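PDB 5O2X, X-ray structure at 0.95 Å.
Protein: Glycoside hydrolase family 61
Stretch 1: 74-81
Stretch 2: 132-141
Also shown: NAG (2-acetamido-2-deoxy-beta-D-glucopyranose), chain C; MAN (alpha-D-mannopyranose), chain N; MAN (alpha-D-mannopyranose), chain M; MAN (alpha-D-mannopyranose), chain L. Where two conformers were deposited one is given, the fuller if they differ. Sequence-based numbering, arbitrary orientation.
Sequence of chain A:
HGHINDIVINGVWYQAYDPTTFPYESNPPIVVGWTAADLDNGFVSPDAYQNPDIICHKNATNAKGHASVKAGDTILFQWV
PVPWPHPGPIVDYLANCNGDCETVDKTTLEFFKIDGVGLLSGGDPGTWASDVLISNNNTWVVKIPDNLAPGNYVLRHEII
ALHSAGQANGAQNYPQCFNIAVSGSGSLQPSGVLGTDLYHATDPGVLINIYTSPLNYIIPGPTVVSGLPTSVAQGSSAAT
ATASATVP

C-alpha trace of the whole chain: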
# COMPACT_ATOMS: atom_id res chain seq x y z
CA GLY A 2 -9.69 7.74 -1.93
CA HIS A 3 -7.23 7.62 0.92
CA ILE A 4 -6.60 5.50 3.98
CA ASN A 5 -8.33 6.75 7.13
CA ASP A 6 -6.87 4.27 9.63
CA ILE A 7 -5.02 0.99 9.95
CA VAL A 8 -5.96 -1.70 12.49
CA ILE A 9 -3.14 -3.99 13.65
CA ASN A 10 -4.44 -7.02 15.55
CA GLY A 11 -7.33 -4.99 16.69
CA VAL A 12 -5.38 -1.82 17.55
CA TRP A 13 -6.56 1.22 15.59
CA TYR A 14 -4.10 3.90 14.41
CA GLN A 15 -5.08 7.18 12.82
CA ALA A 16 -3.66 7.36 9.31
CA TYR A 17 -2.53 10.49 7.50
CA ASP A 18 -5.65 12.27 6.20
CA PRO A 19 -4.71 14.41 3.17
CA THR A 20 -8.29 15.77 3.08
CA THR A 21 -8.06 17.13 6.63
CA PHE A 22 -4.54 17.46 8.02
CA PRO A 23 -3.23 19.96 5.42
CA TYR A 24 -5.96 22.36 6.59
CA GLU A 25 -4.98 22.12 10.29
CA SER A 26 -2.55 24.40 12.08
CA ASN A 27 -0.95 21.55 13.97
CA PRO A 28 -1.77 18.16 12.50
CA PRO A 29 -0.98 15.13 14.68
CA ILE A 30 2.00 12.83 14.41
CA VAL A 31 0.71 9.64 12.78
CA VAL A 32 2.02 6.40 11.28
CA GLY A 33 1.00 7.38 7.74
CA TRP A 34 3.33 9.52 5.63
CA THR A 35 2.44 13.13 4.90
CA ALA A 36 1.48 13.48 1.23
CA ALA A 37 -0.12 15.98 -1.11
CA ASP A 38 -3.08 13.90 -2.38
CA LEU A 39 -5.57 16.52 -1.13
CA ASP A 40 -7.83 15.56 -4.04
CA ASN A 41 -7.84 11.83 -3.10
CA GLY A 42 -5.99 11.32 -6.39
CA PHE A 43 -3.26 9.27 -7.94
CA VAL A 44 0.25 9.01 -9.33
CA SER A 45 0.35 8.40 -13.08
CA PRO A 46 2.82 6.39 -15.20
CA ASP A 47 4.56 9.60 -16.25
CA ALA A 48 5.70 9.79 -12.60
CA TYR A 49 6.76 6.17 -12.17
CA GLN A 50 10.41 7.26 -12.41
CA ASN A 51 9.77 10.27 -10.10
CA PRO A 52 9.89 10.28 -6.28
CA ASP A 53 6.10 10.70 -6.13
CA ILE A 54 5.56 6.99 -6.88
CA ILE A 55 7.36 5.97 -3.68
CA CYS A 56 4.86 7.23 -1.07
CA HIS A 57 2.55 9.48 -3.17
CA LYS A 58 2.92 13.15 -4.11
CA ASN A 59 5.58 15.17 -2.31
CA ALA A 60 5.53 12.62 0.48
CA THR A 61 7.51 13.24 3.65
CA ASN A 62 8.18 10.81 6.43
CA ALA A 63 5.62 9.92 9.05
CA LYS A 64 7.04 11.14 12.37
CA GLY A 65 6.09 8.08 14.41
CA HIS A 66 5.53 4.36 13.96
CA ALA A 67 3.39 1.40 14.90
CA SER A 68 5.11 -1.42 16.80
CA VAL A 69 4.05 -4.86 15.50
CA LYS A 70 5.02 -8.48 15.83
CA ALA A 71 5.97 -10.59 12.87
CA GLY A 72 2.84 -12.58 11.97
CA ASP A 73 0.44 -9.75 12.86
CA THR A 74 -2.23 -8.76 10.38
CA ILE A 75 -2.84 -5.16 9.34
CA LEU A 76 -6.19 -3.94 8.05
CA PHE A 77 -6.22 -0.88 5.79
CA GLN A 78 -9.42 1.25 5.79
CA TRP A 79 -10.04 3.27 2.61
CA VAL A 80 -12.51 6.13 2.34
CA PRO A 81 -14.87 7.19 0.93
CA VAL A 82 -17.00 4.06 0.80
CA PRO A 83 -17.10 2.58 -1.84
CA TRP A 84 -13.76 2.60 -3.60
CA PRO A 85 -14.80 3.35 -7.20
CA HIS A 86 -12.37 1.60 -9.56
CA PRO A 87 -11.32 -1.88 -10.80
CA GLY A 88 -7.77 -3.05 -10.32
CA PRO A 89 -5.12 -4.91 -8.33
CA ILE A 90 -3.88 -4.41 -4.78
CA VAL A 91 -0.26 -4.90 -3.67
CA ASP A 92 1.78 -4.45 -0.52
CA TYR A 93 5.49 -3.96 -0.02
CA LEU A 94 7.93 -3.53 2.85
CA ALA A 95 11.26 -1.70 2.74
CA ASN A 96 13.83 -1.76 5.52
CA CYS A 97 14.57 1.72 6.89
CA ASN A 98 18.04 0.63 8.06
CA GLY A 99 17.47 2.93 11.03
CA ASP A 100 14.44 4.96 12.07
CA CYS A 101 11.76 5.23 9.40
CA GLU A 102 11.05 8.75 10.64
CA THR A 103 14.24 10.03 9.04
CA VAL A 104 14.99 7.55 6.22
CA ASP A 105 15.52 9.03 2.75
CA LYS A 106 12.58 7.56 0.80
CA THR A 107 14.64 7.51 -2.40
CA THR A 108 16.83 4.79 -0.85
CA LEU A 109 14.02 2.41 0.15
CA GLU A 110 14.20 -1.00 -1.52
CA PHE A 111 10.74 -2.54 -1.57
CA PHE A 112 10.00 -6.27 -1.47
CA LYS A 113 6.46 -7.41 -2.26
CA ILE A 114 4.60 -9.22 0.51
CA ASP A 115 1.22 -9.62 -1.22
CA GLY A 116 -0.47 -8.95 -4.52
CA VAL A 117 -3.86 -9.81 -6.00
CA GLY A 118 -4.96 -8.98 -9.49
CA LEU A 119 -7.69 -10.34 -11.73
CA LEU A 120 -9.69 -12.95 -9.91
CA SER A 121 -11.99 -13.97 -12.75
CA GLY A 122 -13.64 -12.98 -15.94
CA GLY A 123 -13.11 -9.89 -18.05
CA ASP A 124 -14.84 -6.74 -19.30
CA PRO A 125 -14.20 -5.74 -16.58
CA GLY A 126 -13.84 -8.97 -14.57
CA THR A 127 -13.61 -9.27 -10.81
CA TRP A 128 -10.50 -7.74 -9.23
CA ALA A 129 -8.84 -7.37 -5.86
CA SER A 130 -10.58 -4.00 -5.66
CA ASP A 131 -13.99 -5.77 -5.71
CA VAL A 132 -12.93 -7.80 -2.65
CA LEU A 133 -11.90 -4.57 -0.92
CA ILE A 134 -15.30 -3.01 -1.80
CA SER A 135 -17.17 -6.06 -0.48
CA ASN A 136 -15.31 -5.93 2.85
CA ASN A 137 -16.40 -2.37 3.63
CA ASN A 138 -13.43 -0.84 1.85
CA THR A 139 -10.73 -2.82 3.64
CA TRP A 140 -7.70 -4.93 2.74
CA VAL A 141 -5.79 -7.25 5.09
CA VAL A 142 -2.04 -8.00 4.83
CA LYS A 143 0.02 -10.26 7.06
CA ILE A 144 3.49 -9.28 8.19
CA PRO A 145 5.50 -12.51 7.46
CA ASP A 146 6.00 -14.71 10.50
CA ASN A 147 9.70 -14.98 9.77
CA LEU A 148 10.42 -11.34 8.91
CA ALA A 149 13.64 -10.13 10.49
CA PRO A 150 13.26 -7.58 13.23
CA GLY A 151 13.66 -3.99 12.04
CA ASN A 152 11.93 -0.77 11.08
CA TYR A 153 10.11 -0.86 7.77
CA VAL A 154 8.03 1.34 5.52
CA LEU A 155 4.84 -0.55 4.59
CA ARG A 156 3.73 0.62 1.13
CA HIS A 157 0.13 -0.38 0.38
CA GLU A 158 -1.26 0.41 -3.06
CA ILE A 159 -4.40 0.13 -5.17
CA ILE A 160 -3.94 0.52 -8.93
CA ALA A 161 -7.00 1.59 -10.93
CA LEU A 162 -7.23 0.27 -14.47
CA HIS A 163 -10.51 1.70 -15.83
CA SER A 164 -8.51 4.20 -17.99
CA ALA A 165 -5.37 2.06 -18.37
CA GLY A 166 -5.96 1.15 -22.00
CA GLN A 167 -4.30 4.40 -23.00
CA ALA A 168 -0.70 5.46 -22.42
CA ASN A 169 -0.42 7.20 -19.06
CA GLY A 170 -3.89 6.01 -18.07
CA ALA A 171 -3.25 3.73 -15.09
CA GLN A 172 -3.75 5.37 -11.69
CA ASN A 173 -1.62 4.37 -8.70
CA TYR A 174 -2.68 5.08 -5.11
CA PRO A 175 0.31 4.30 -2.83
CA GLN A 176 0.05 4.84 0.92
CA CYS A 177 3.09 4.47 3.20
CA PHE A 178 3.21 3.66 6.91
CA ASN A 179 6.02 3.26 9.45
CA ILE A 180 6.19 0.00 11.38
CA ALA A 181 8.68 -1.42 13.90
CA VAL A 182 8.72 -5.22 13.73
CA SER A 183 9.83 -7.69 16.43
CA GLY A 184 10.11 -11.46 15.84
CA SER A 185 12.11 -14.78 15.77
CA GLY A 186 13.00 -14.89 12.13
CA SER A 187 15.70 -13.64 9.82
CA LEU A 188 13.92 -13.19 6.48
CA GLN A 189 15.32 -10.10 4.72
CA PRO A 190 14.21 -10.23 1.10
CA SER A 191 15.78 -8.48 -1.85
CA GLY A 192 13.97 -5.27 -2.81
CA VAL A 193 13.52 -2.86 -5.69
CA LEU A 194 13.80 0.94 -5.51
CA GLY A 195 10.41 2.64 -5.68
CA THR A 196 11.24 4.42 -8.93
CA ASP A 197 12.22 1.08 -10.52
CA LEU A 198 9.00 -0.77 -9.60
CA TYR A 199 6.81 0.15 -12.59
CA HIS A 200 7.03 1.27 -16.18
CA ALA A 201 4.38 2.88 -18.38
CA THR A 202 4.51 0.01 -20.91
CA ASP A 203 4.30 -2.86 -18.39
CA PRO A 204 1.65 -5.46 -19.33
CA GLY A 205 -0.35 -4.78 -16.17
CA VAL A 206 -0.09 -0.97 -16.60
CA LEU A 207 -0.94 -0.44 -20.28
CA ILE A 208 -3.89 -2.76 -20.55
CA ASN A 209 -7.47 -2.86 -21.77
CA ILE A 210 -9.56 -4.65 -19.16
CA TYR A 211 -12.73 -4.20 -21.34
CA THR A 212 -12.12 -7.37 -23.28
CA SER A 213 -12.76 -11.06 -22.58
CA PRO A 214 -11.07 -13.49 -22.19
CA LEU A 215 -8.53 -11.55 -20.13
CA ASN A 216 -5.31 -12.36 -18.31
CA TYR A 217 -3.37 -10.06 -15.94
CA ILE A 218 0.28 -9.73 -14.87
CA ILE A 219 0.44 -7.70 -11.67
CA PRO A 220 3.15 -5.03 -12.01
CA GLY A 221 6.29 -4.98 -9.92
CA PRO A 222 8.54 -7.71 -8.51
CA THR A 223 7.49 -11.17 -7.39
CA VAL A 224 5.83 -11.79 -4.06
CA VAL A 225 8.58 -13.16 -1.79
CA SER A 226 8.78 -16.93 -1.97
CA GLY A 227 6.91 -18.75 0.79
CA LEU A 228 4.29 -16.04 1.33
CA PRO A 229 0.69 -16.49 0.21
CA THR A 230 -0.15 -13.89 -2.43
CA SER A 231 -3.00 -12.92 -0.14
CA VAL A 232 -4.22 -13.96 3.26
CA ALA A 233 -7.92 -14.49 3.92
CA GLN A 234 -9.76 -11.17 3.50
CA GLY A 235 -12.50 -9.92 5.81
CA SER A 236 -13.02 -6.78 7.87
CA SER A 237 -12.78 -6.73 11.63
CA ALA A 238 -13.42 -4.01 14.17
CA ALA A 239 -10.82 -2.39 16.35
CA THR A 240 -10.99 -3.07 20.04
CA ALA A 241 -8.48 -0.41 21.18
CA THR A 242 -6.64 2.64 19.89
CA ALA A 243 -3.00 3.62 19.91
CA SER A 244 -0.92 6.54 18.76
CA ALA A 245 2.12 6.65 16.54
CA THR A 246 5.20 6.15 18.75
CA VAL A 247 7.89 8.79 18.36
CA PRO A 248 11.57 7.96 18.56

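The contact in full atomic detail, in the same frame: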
# COMPACT_ATOMS: atom_id res chain seq x y z
N THR A 74 -1.54 -9.22 11.57
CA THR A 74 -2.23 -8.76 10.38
C THR A 74 -2.60 -7.29 10.55
O THR A 74 -2.84 -6.78 11.63
CB THR A 74 -3.45 -9.55 9.98
OG1 THR A 74 -4.52 -9.27 10.83
CG2 THR A 74 -3.14 -11.00 9.73
N ILE A 75 -2.56 -6.60 9.41
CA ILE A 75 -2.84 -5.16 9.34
C ILE A 75 -3.98 -4.97 8.36
O ILE A 75 -3.92 -5.42 7.21
CB ILE A 75 -1.59 -4.39 8.88
CG1 ILE A 75 -0.44 -4.62 9.87
CG2 ILE A 75 -1.94 -2.89 8.75
CD1 ILE A 75 0.82 -3.88 9.55
N LEU A 76 -5.03 -4.32 8.84
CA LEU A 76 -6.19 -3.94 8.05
C LEU A 76 -6.06 -2.49 7.65
O LEU A 76 -5.81 -1.61 8.49
CB LEU A 76 -7.47 -4.20 8.88
CG LEU A 76 -8.78 -3.78 8.21
CD1 LEU A 76 -9.87 -4.69 8.65
CD2 LEU A 76 -9.11 -2.30 8.51
N PHE A 77 -6.22 -2.23 6.35
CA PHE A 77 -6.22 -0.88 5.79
C PHE A 77 -7.67 -0.47 5.52
O PHE A 77 -8.40 -1.21 4.87
CB PHE A 77 -5.47 -0.85 4.47
CG PHE A 77 -4.05 -1.30 4.56
CD1 PHE A 77 -3.03 -0.47 5.00
CD2 PHE A 77 -3.75 -2.60 4.18
CE1 PHE A 77 -1.74 -0.93 5.07
CE2 PHE A 77 -2.47 -3.07 4.21
CZ PHE A 77 -1.46 -2.25 4.65
N GLN A 78 -8.06 0.72 5.99
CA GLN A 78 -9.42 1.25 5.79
C GLN A 78 -9.38 2.41 4.82
O GLN A 78 -8.88 3.49 5.17
CB GLN A 78 -9.98 1.70 7.12
CG GLN A 78 -11.39 2.31 7.02
CD GLN A 78 -12.41 1.24 6.74
OE1 GLN A 78 -12.68 0.39 7.60
NE2 GLN A 78 -12.98 1.25 5.53
N TRP A 79 -9.94 2.22 3.63
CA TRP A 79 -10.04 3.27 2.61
C TRP A 79 -11.38 4.01 2.75
O TRP A 79 -12.41 3.39 3.06
CB TRP A 79 -9.94 2.65 1.23
CG TRP A 79 -8.57 2.20 0.85
CD1 TRP A 79 -7.95 1.02 1.15
CD2 TRP A 79 -7.60 2.96 0.10
NE1 TRP A 79 -6.69 1.01 0.62
CE2 TRP A 79 -6.45 2.18 -0.04
CE3 TRP A 79 -7.63 4.23 -0.50
CZ2 TRP A 79 -5.33 2.63 -0.74
CZ3 TRP A 79 -6.53 4.67 -1.20
CH2 TRP A 79 -5.39 3.88 -1.32
N VAL A 80 -11.33 5.28 2.44
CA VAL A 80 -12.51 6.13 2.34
C VAL A 80 -12.39 7.03 1.12
O VAL A 80 -11.27 7.35 0.69
CB VAL A 80 -12.67 6.99 3.62
CG1 VAL A 80 -12.95 6.13 4.82
CG2 VAL A 80 -11.50 7.91 3.87
N PRO A 81 -13.51 7.49 0.54
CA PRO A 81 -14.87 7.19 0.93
C PRO A 81 -15.33 5.79 0.49
O PRO A 81 -14.78 5.18 -0.41
CB PRO A 81 -15.69 8.26 0.19
CG PRO A 81 -14.90 8.46 -1.08
CD PRO A 81 -13.46 8.41 -0.60
N VAL A 132 -13.00 -7.18 -3.97
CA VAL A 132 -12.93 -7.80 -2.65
C VAL A 132 -12.85 -6.70 -1.58
O VAL A 132 -13.57 -6.73 -0.57
CB VAL A 132 -11.74 -8.75 -2.57
CG1 VAL A 132 -11.65 -9.38 -1.19
CG2 VAL A 132 -11.86 -9.83 -3.63
N LEU A 133 -11.99 -5.70 -1.82
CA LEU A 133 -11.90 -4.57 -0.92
C LEU A 133 -13.26 -3.90 -0.76
O LEU A 133 -13.69 -3.58 0.37
CB LEU A 133 -10.84 -3.58 -1.45
CG LEU A 133 -10.70 -2.26 -0.72
CD1 LEU A 133 -9.25 -1.82 -0.70
CD2 LEU A 133 -11.55 -1.18 -1.34
N ILE A 134 -13.98 -3.67 -1.86
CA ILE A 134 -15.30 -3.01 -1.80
C ILE A 134 -16.25 -3.87 -0.96
O ILE A 134 -16.99 -3.35 -0.12
CB ILE A 134 -15.83 -2.78 -3.21
CG1 ILE A 134 -14.98 -1.71 -3.91
CG2 ILE A 134 -17.30 -2.38 -3.19
CD1 ILE A 134 -15.13 -1.70 -5.43
N SER A 135 -16.26 -5.18 -1.20
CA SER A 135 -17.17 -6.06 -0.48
C SER A 135 -16.93 -6.04 1.02
O SER A 135 -17.86 -6.13 1.79
CB SER A 135 -16.98 -7.48 -1.03
OG SER A 135 -17.82 -8.36 -0.31
N ASN A 136 -15.67 -5.92 1.43
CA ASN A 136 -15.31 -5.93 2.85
C ASN A 136 -15.25 -4.54 3.44
O ASN A 136 -14.34 -4.18 4.18
CB ASN A 136 -13.97 -6.68 3.01
CG ASN A 136 -14.11 -8.16 2.69
OD1 ASN A 136 -13.24 -8.74 1.95
ND2 ASN A 136 -15.08 -8.78 3.20
N ASN A 137 -16.28 -3.74 3.12
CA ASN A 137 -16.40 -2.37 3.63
C ASN A 137 -15.12 -1.57 3.42
O ASN A 137 -14.72 -0.80 4.31
CB ASN A 137 -16.88 -2.28 5.08
CG ASN A 137 -17.35 -0.88 5.40
OD1 ASN A 137 -18.03 -0.25 4.58
ND2 ASN A 137 -17.01 -0.38 6.58
N ASN A 138 -14.53 -1.68 2.22
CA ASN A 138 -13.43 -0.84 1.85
C ASN A 138 -12.14 -1.12 2.62
O ASN A 138 -11.35 -0.23 2.91
CB ASN A 138 -13.78 0.68 1.93
CG ASN A 138 -14.08 1.30 0.60
OD1 ASN A 138 -14.66 0.67 -0.30
ND2 ASN A 138 -13.67 2.56 0.47
N THR A 139 -11.92 -2.42 2.91
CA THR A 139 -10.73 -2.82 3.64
C THR A 139 -9.93 -3.82 2.85
O THR A 139 -10.43 -4.55 1.98
CB THR A 139 -11.05 -3.37 5.03
OG1 THR A 139 -11.74 -4.62 4.95
CG2 THR A 139 -11.83 -2.37 5.86
N TRP A 140 -8.64 -3.91 3.23
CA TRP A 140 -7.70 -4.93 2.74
C TRP A 140 -6.90 -5.37 3.92
O TRP A 140 -6.50 -4.53 4.76
CB TRP A 140 -6.79 -4.39 1.65
CG TRP A 140 -5.97 -5.44 0.98
CD1 TRP A 140 -4.64 -5.73 1.18
CD2 TRP A 140 -6.45 -6.40 0.04
NE1 TRP A 140 -4.27 -6.79 0.41
CE2 TRP A 140 -5.35 -7.24 -0.30
CE3 TRP A 140 -7.69 -6.64 -0.56
CZ2 TRP A 140 -5.47 -8.29 -1.22
CZ3 TRP A 140 -7.80 -7.66 -1.47
CH2 TRP A 140 -6.71 -8.49 -1.78
N VAL A 141 -6.59 -6.68 4.01
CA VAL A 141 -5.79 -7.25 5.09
C VAL A 141 -4.49 -7.80 4.53
O VAL A 141 -4.52 -8.57 3.57
CB VAL A 141 -6.57 -8.38 5.81
CG1 VAL A 141 -5.71 -9.03 6.90
CG2 VAL A 141 -7.84 -7.79 6.41
C1 NAG C . -17.35 0.99 6.98
C2 NAG C . -17.89 1.09 8.38
C3 NAG C . -18.23 2.55 8.64
C4 NAG C . -17.05 3.45 8.43
C5 NAG C . -16.39 3.17 7.08
C6 NAG C . -15.04 3.83 6.96
C7 NAG C . -19.30 -0.43 9.65
C8 NAG C . -20.56 -1.25 9.66
N2 NAG C . -19.05 0.25 8.53
O3 NAG C . -18.75 2.75 9.97
O4 NAG C . -17.42 4.84 8.48
O5 NAG C . -16.15 1.74 6.93
O6 NAG C . -14.18 3.46 8.03
O7 NAG C . -18.52 -0.41 10.61
C1 MAN N . -9.63 -8.09 12.96
C2 MAN N . -8.50 -7.28 13.57
C3 MAN N . -7.66 -6.63 12.44
C4 MAN N . -7.18 -7.70 11.49
C5 MAN N . -8.40 -8.44 10.95
C6 MAN N . -8.04 -9.58 10.05
O2 MAN N . -7.65 -8.09 14.36
O3 MAN N . -6.58 -5.90 13.02
O4 MAN N . -6.45 -7.09 10.44
O5 MAN N . -9.16 -9.01 12.00
O6 MAN N . -7.08 -10.46 10.69
C1 MAN M . -14.59 -3.48 7.93
C2 MAN M . -14.19 -2.35 8.84
C3 MAN M . -14.66 -2.59 10.25
C4 MAN M . -16.13 -2.92 10.31
C5 MAN M . -16.46 -4.02 9.30
C6 MAN M . -17.94 -4.26 9.17
O2 MAN M . -14.78 -1.16 8.32
O3 MAN M . -14.39 -1.45 11.07
O4 MAN M . -16.45 -3.38 11.63
O5 MAN M . -15.97 -3.72 8.00
O6 MAN M . -18.20 -5.41 8.36
C1 MAN L . -6.20 -13.79 -0.60
C2 MAN L . -6.57 -15.24 -0.88
C3 MAN L . -7.07 -15.42 -2.30
C4 MAN L . -8.23 -14.48 -2.59
C5 MAN L . -7.79 -13.05 -2.27
C6 MAN L . -8.93 -12.07 -2.38
O2 MAN L . -7.56 -15.65 0.07
O3 MAN L . -7.46 -16.79 -2.54
O4 MAN L . -8.62 -14.50 -3.95
O5 MAN L . -7.30 -12.95 -0.92
O6 MAN L . -10.03 -12.40 -1.52

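Where a β-strand pairs with a strand emerging from a turn, backbone pairing alone may leave polar groups unpaired, and side-chain amides often complete the work. The contact between residues 74-81 and 132-141 of this glycoside hydrolase illustrates the principle. The strands run antiparallel, and Phe77 and Trp140 form the hydrogen-bonded pair: Phe77 N donates to Trp140 O at 2.8 Å, almost linearly, and Trp140 N returns a longer bond to Phe77 O at 3.2 Å. Phe77 O also receives a CA-H...O contact from Thr139 CA at 3.1 Å.

Just before Thr139, Asn138 lies in the loop, outside the ladder, yet opposite Trp79 it extends the hydrogen bonding. Asn138 O accepts from Trp79 N at 2.9 Å, while Asn138 ND2 donates to Trp79 O at 3.0 Å, supplying the return bond that a backbone amide would normally give. Asn138 ND2 also reaches Pro81 O at 3.0 Å, but the 121° angle makes that bond weak. Asn138 OD1 is satisfied elsewhere in the structure.

Gln78 also uses its side-chain amide: Gln78 NE2 donates to Asn137 O at 3.0 Å and, weakly, to Trp79 O, 3.3 Å from Gln78 NE2. Gln78 OE1 accepts from O2 of the chain M mannose at 2.7 Å. That same O2 accepts from ND2 of the glycosylated Asn137 at 2.9 Å, so one sugar hydroxyl bridges both stretches.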